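Local coordinates for endo-beta-1,4-glucanase (cellulase B) (Bacillus halodurans, PDB 4V2X), which probably hydrolyses beta-1,4-linked glucans with a family 5 glycoside hydrolase module, to which an Ig-like module and a carbohydrate-binding module of family 46 are joined, at residues 490-495 with 577-582; 494-499 with 542-547. One frame throughout, in Å; residues are numbered along the deposited sequence.

Contact 1 of 2, residues 490-495 with 577-582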
loop_
_atom_site.group_PDB
_atom_site.type_symbol
_atom_site.label_atom_id
_atom_site.label_comp_id
_atom_site.label_asym_id
_atom_site.label_seq_id
_atom_site.Cartn_x
_atom_site.Cartn_y
_atom_site.Cartn_z
ATOM N N GLY A 490 5.532 -31.722 -47.391
ATOM C CA GLY A 490 6.702 -31.130 -46.758
ATOM C C GLY A 490 6.890 -31.503 -45.300
ATOM O O GLY A 490 6.218 -32.393 -44.781
ATOM N N HIS A 491 7.819 -30.805 -44.654
ATOM C CA HIS A 491 8.231 -31.068 -43.280
ATOM C C HIS A 491 7.843 -29.869 -42.411
ATOM O O HIS A 491 7.823 -28.737 -42.889
ATOM C CB HIS A 491 9.748 -31.297 -43.263
ATOM C CG HIS A 491 10.299 -31.708 -41.934
ATOM N ND1 HIS A 491 10.896 -30.816 -41.071
ATOM C CD2 HIS A 491 10.384 -32.921 -41.337
ATOM C CE1 HIS A 491 11.306 -31.455 -39.990
ATOM N NE2 HIS A 491 11.009 -32.735 -40.127
ATOM N N VAL A 492 7.541 -30.111 -41.138
ATOM C CA VAL A 492 7.074 -29.041 -40.240
ATOM C C VAL A 492 8.060 -27.886 -40.043
ATOM O O VAL A 492 7.656 -26.777 -39.690
ATOM C CB VAL A 492 6.673 -29.567 -38.840
ATOM C CG1 VAL A 492 5.458 -30.481 -38.934
ATOM C CG2 VAL A 492 7.843 -30.254 -38.139
ATOM N N SER A 493 9.348 -28.150 -40.234
ATOM C CA SER A 493 10.381 -27.135 -40.040
ATOM C C SER A 493 10.482 -26.141 -41.190
ATOM O O SER A 493 11.058 -25.074 -41.027
ATOM C CB SER A 493 11.746 -27.795 -39.819
ATOM O OG SER A 493 12.245 -28.338 -41.029
ATOM N N ASN A 494 9.931 -26.487 -42.353
ATOM C CA ASN A 494 10.093 -25.669 -43.543
ATOM C C ASN A 494 8.951 -25.897 -44.527
ATOM O O ASN A 494 9.176 -26.217 -45.694
ATOM C CB ASN A 494 11.445 -25.999 -44.188
ATOM C CG ASN A 494 11.763 -25.119 -45.372
ATOM O OD1 ASN A 494 11.485 -23.919 -45.364
ATOM N ND2 ASN A 494 12.353 -25.715 -46.405
ATOM N N PHE A 495 7.721 -25.729 -44.050
ATOM C CA PHE A 495 6.546 -26.016 -44.861
ATOM C C PHE A 495 6.050 -24.773 -45.596
ATOM O O PHE A 495 5.648 -23.795 -44.965
ATOM C CB PHE A 495 5.414 -26.578 -44.007
ATOM C CG PHE A 495 4.266 -27.101 -44.818
ATOM C CD1 PHE A 495 4.330 -28.353 -45.399
ATOM C CD2 PHE A 495 3.130 -26.328 -45.025
ATOM C CE1 PHE A 495 3.283 -28.835 -46.163
ATOM C CE2 PHE A 495 2.071 -26.809 -45.783
ATOM C CZ PHE A 495 2.151 -28.061 -46.356
ATOM N N ASN A 577 1.168 -35.880 -40.141
ATOM C CA ASN A 577 1.539 -37.211 -39.681
ATOM C C ASN A 577 2.971 -37.114 -39.179
ATOM O O ASN A 577 3.910 -37.160 -39.967
ATOM C CB ASN A 577 1.454 -38.221 -40.830
ATOM C CG ASN A 577 0.029 -38.677 -41.124
ATOM O OD1 ASN A 577 -0.475 -38.525 -42.242
ATOM N ND2 ASN A 577 -0.622 -39.259 -40.124
ATOM N N GLY A 578 3.141 -36.956 -37.873
ATOM C CA GLY A 578 4.457 -36.681 -37.303
ATOM C C GLY A 578 4.990 -35.347 -37.786
ATOM O O GLY A 578 4.273 -34.350 -37.785
ATOM N N ASN A 579 6.244 -35.327 -38.226
ATOM C CA ASN A 579 6.845 -34.106 -38.755
ATOM C C ASN A 579 6.560 -33.885 -40.244
ATOM O O ASN A 579 7.032 -32.906 -40.823
ATOM C CB ASN A 579 8.356 -34.115 -38.512
ATOM C CG ASN A 579 8.708 -34.017 -37.042
ATOM O OD1 ASN A 579 8.017 -33.359 -36.269
ATOM N ND2 ASN A 579 9.798 -34.658 -36.651
ATOM N N GLN A 580 5.794 -34.788 -40.854
ATOM C CA GLN A 580 5.455 -34.693 -42.262
ATOM C C GLN A 580 4.057 -34.102 -42.450
ATOM O O GLN A 580 3.108 -34.445 -41.732
ATOM C CB GLN A 580 5.539 -36.069 -42.928
ATOM C CG GLN A 580 6.904 -36.745 -42.805
ATOM C CD GLN A 580 8.058 -35.928 -43.388
ATOM O OE1 GLN A 580 7.899 -35.214 -44.381
ATOM N NE2 GLN A 580 9.236 -36.043 -42.774
ATOM N N VAL A 581 3.944 -33.221 -43.435
ATOM C CA VAL A 581 2.708 -32.509 -43.691
ATOM C C VAL A 581 2.356 -32.622 -45.166
ATOM O O VAL A 581 3.183 -32.344 -46.039
ATOM C CB VAL A 581 2.837 -31.026 -43.302
ATOM C CG1 VAL A 581 1.507 -30.302 -43.495
ATOM C CG2 VAL A 581 3.326 -30.901 -41.867
ATOM N N THR A 582 1.125 -33.044 -45.425
ATOM C CA THR A 582 0.566 -33.069 -46.760
ATOM C C THR A 582 -0.412 -31.906 -46.876
ATOM O O THR A 582 -1.264 -31.724 -46.015
ATOM C CB THR A 582 -0.172 -34.390 -47.019
ATOM O OG1 THR A 582 0.766 -35.471 -46.949
ATOM C CG2 THR A 582 -0.847 -34.401 -48.388
#

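Contact 2 of 2, residues 494-499 with 542-547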
loop_
_atom_site.group_PDB
_atom_site.type_symbol
_atom_site.label_atom_id
_atom_site.label_comp_id
_atom_site.label_asym_id
_atom_site.label_seq_id
_atom_site.Cartn_x
_atom_site.Cartn_y
_atom_site.Cartn_z
ATOM N N ASN A 494 9.931 -26.487 -42.353
ATOM C CA ASN A 494 10.093 -25.669 -43.543
ATOM C C ASN A 494 8.951 -25.897 -44.527
ATOM O O ASN A 494 9.176 -26.217 -45.694
ATOM C CB ASN A 494 11.445 -25.999 -44.188
ATOM C CG ASN A 494 11.763 -25.119 -45.372
ATOM O OD1 ASN A 494 11.485 -23.919 -45.364
ATOM N ND2 ASN A 494 12.353 -25.715 -46.405
ATOM N N PHE A 495 7.721 -25.729 -44.050
ATOM C CA PHE A 495 6.546 -26.016 -44.861
ATOM C C PHE A 495 6.050 -24.773 -45.596
ATOM O O PHE A 495 5.648 -23.795 -44.965
ATOM C CB PHE A 495 5.414 -26.578 -44.007
ATOM C CG PHE A 495 4.266 -27.101 -44.818
ATOM C CD1 PHE A 495 4.330 -28.353 -45.399
ATOM C CD2 PHE A 495 3.130 -26.328 -45.025
ATOM C CE1 PHE A 495 3.283 -28.835 -46.163
ATOM C CE2 PHE A 495 2.071 -26.809 -45.783
ATOM C CZ PHE A 495 2.151 -28.061 -46.356
ATOM N N SER A 496 6.067 -24.838 -46.925
ATOM C CA SER A 496 5.595 -23.750 -47.782
ATOM C C SER A 496 4.543 -24.270 -48.749
ATOM O O SER A 496 4.773 -25.263 -49.446
ATOM C CB SER A 496 6.754 -23.157 -48.592
ATOM O OG SER A 496 7.619 -22.403 -47.762
ATOM N N ILE A 497 3.397 -23.603 -48.795
ATOM C CA ILE A 497 2.374 -23.884 -49.798
ATOM C C ILE A 497 2.679 -23.044 -51.043
ATOM O O ILE A 497 2.774 -21.817 -50.951
ATOM C CB ILE A 497 0.961 -23.549 -49.277
ATOM C CG1 ILE A 497 0.646 -24.362 -48.015
ATOM C CG2 ILE A 497 -0.082 -23.826 -50.353
ATOM C CD1 ILE A 497 -0.559 -23.864 -47.250
ATOM N N PRO A 498 2.877 -23.689 -52.213
ATOM C CA PRO A 498 3.032 -22.869 -53.414
ATOM C C PRO A 498 1.767 -22.042 -53.627
ATOM O O PRO A 498 0.658 -22.587 -53.597
ATOM C CB PRO A 498 3.225 -23.898 -54.535
ATOM C CG PRO A 498 3.640 -25.156 -53.846
ATOM C CD PRO A 498 2.990 -25.128 -52.500
ATOM N N ALA A 499 1.942 -20.739 -53.823
ATOM C CA ALA A 499 0.818 -19.813 -53.820
ATOM C C ALA A 499 0.937 -18.759 -54.907
ATOM O O ALA A 499 1.943 -18.057 -55.000
ATOM C CB ALA A 499 0.710 -19.141 -52.462
ATOM N N GLU A 542 4.869 -18.038 -52.140
ATOM C CA GLU A 542 4.697 -19.130 -51.187
ATOM C C GLU A 542 3.913 -18.653 -49.980
ATOM O O GLU A 542 3.987 -17.486 -49.614
ATOM C CB GLU A 542 6.056 -19.657 -50.717
ATOM C CG GLU A 542 6.912 -20.267 -51.817
ATOM C CD GLU A 542 8.247 -20.788 -51.311
ATOM O OE1 GLU A 542 8.618 -20.476 -50.160
ATOM O OE2 GLU A 542 8.931 -21.507 -52.075
ATOM N N MET A 543 3.163 -19.570 -49.377
ATOM C CA MET A 543 2.511 -19.336 -48.097
ATOM C C MET A 543 3.205 -20.212 -47.064
ATOM O O MET A 543 3.138 -21.442 -47.145
ATOM C CB MET A 543 1.037 -19.706 -48.185
ATOM C CG MET A 543 0.224 -19.274 -46.991
ATOM S SD MET A 543 -0.065 -17.503 -47.048
ATOM C CE MET A 543 -1.290 -17.396 -48.346
ATOM N N LYS A 544 3.865 -19.575 -46.100
ATOM C CA LYS A 544 4.637 -20.278 -45.081
ATOM C C LYS A 544 3.763 -20.594 -43.875
ATOM O O LYS A 544 3.050 -19.723 -43.386
ATOM C CB LYS A 544 5.825 -19.413 -44.639
ATOM C CG LYS A 544 6.805 -20.093 -43.690
ATOM C CD LYS A 544 7.094 -21.517 -44.135
ATOM C CE LYS A 544 8.556 -21.899 -43.987
ATOM N NZ LYS A 544 8.928 -22.231 -42.589
ATOM N N LEU A 545 3.819 -21.839 -43.412
ATOM C CA LEU A 545 3.219 -22.228 -42.133
ATOM C C LEU A 545 4.409 -22.555 -41.258
ATOM O O LEU A 545 5.221 -23.403 -41.627
ATOM C CB LEU A 545 2.309 -23.454 -42.261
ATOM C CG LEU A 545 1.133 -23.354 -43.235
ATOM C CD1 LEU A 545 0.270 -24.599 -43.142
ATOM C CD2 LEU A 545 0.296 -22.116 -42.972
ATOM N N THR A 546 4.520 -21.896 -40.112
ATOM C CA THR A 546 5.757 -21.958 -39.327
ATOM C C THR A 546 5.873 -23.213 -38.479
ATOM O O THR A 546 4.880 -23.893 -38.180
ATOM C CB THR A 546 5.888 -20.755 -38.385
ATOM O OG1 THR A 546 4.854 -20.811 -37.406
ATOM C CG2 THR A 546 5.819 -19.438 -39.160
ATOM N N GLU A 547 7.095 -23.501 -38.051
ATOM C CA GLU A 547 7.309 -24.593 -37.105
ATOM C C GLU A 547 6.565 -24.350 -35.790
ATOM O O GLU A 547 6.052 -25.285 -35.175
ATOM C CB GLU A 547 8.802 -24.804 -36.842
ATOM C CG GLU A 547 9.065 -26.092 -36.082
ATOM C CD GLU A 547 10.521 -26.515 -36.067
ATOM O OE1 GLU A 547 11.302 -26.057 -36.931
ATOM O OE2 GLU A 547 10.875 -27.327 -35.182
HETATM O O HOH W 1 7.594 -24.533 -41.319
#

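Contact 1 of 2, residues 490-495 with 577-582
Gly490 and Val581 form an antiparallel hydrogen-bonded pair: Gly490 N donates a hydrogen bond to Val581 O and Val581 N one to Gly490 O, both at 2.8 Å. His491 and Gln580 follow as a non-hydrogen-bonded pair, after which Val492 N reaches Asn579 O at 2.9 Å. Asn579 O is also approached by His491 CA at 3.3 Å in a CA-H...O contact. Both segments turn here: 577-580 is a type II' beta turn, with Gly578 at positive phi, and 491-494 a type I turn, closed by Asn494 N on His491 O.

The apolar part lies on the other side of the sheet from His491 and Gln580. Val581 divides its branches between two partners: CG1 sits over one face of the Phe495 ring, 3.8 Å from the centroid, as a CH-pi contact, while CG2 meets Val492 CG1 at 3.7 Å. With Val581 CG1 anti to the backbone N (chi1 -177°) and turned to the ring, CG2 points to Val492. Phe550 of helix 547-551 packs on both valines.

On the His491 side the imidazole runs alongside the Asn579 side chain, pointing the same way, with ring and amide planes 64° apart; His491 NE2 comes within 3.4 Å of Asn579 CB. The ring's ND1 shares a 2.8 Å hydrogen bond with Ser493 OG, within the same turn.

Backbone bonds therefore set the register of these two strands of the family 46 module, while an apolar cluster backs one face and the Ser493 bond limits rotation of the imidazole on the other.

Contact 2 of 2, residues 494-499 with 542-547
A water joins Phe495 and Leu545, accepting from Phe495 N at 3.0 Å and donating to Leu545 O at 2.6 Å. It stands in for the second bond of this pair, whose N and O lie too far apart to meet; the first is direct, Leu545 N to Phe495 O at 3.1 Å. In the modelled conformer Lys544 NZ also donates to the water, at 2.9 Å, a more tentative grip. Lys544 CG is anti to the backbone N (chi1 -173°) and the chain beyond it is kinked back over the neighbouring strand; its side chain crosses that of Asn494 at about a right angle, CE passing near OD1.

Farther along, both bonds are direct: Ile497 N binds Met543 O at 2.7 Å and Met543 N binds Ile497 O at 2.8 Å.

Ser496 shares the Lys544 face. Its OG donates to Glu542 OE1 at 3.2 Å, meeting that oxygen from above the carboxylate plane.

The reverse face is apolar. Leu545 lies beside Phe495, the two side chains pointing the same way, and its CD1 comes 3.8 Å from the ring's CD2. Ile497 and Met543 meet at their CB atoms; the end of Met543 leads away to Phe562 and Leu506, and Leu545 touches Leu560 and Met509.

This pairing therefore has two unlike faces, one carrying hydroxyl, carboxylate and the lysine amino group, the other joined to the hydrophobic interior of the module.

Contacts 1 and 2 sit with their centres about 10 Å apart in the C-terminal carbohydrate-binding module, in one antiparallel sheet. Strands 580-585, 484-491, 495-500 and 542-545 lie in that order across it. The sequence order differs: strands 484-491 and 495-500 follow one another, whereas their outer partners come later, 542-545 first and 580-585 last. Asn494 and Phe495 belong to both contacts, and Ser493 of contact 1 packs its CB 3.4 Å from Glu547 OE1 of contact 2. Together the two pairings flank the hairpin 484-500 and knit sequence-distant parts of the module into one sheet, away from the calcium sites.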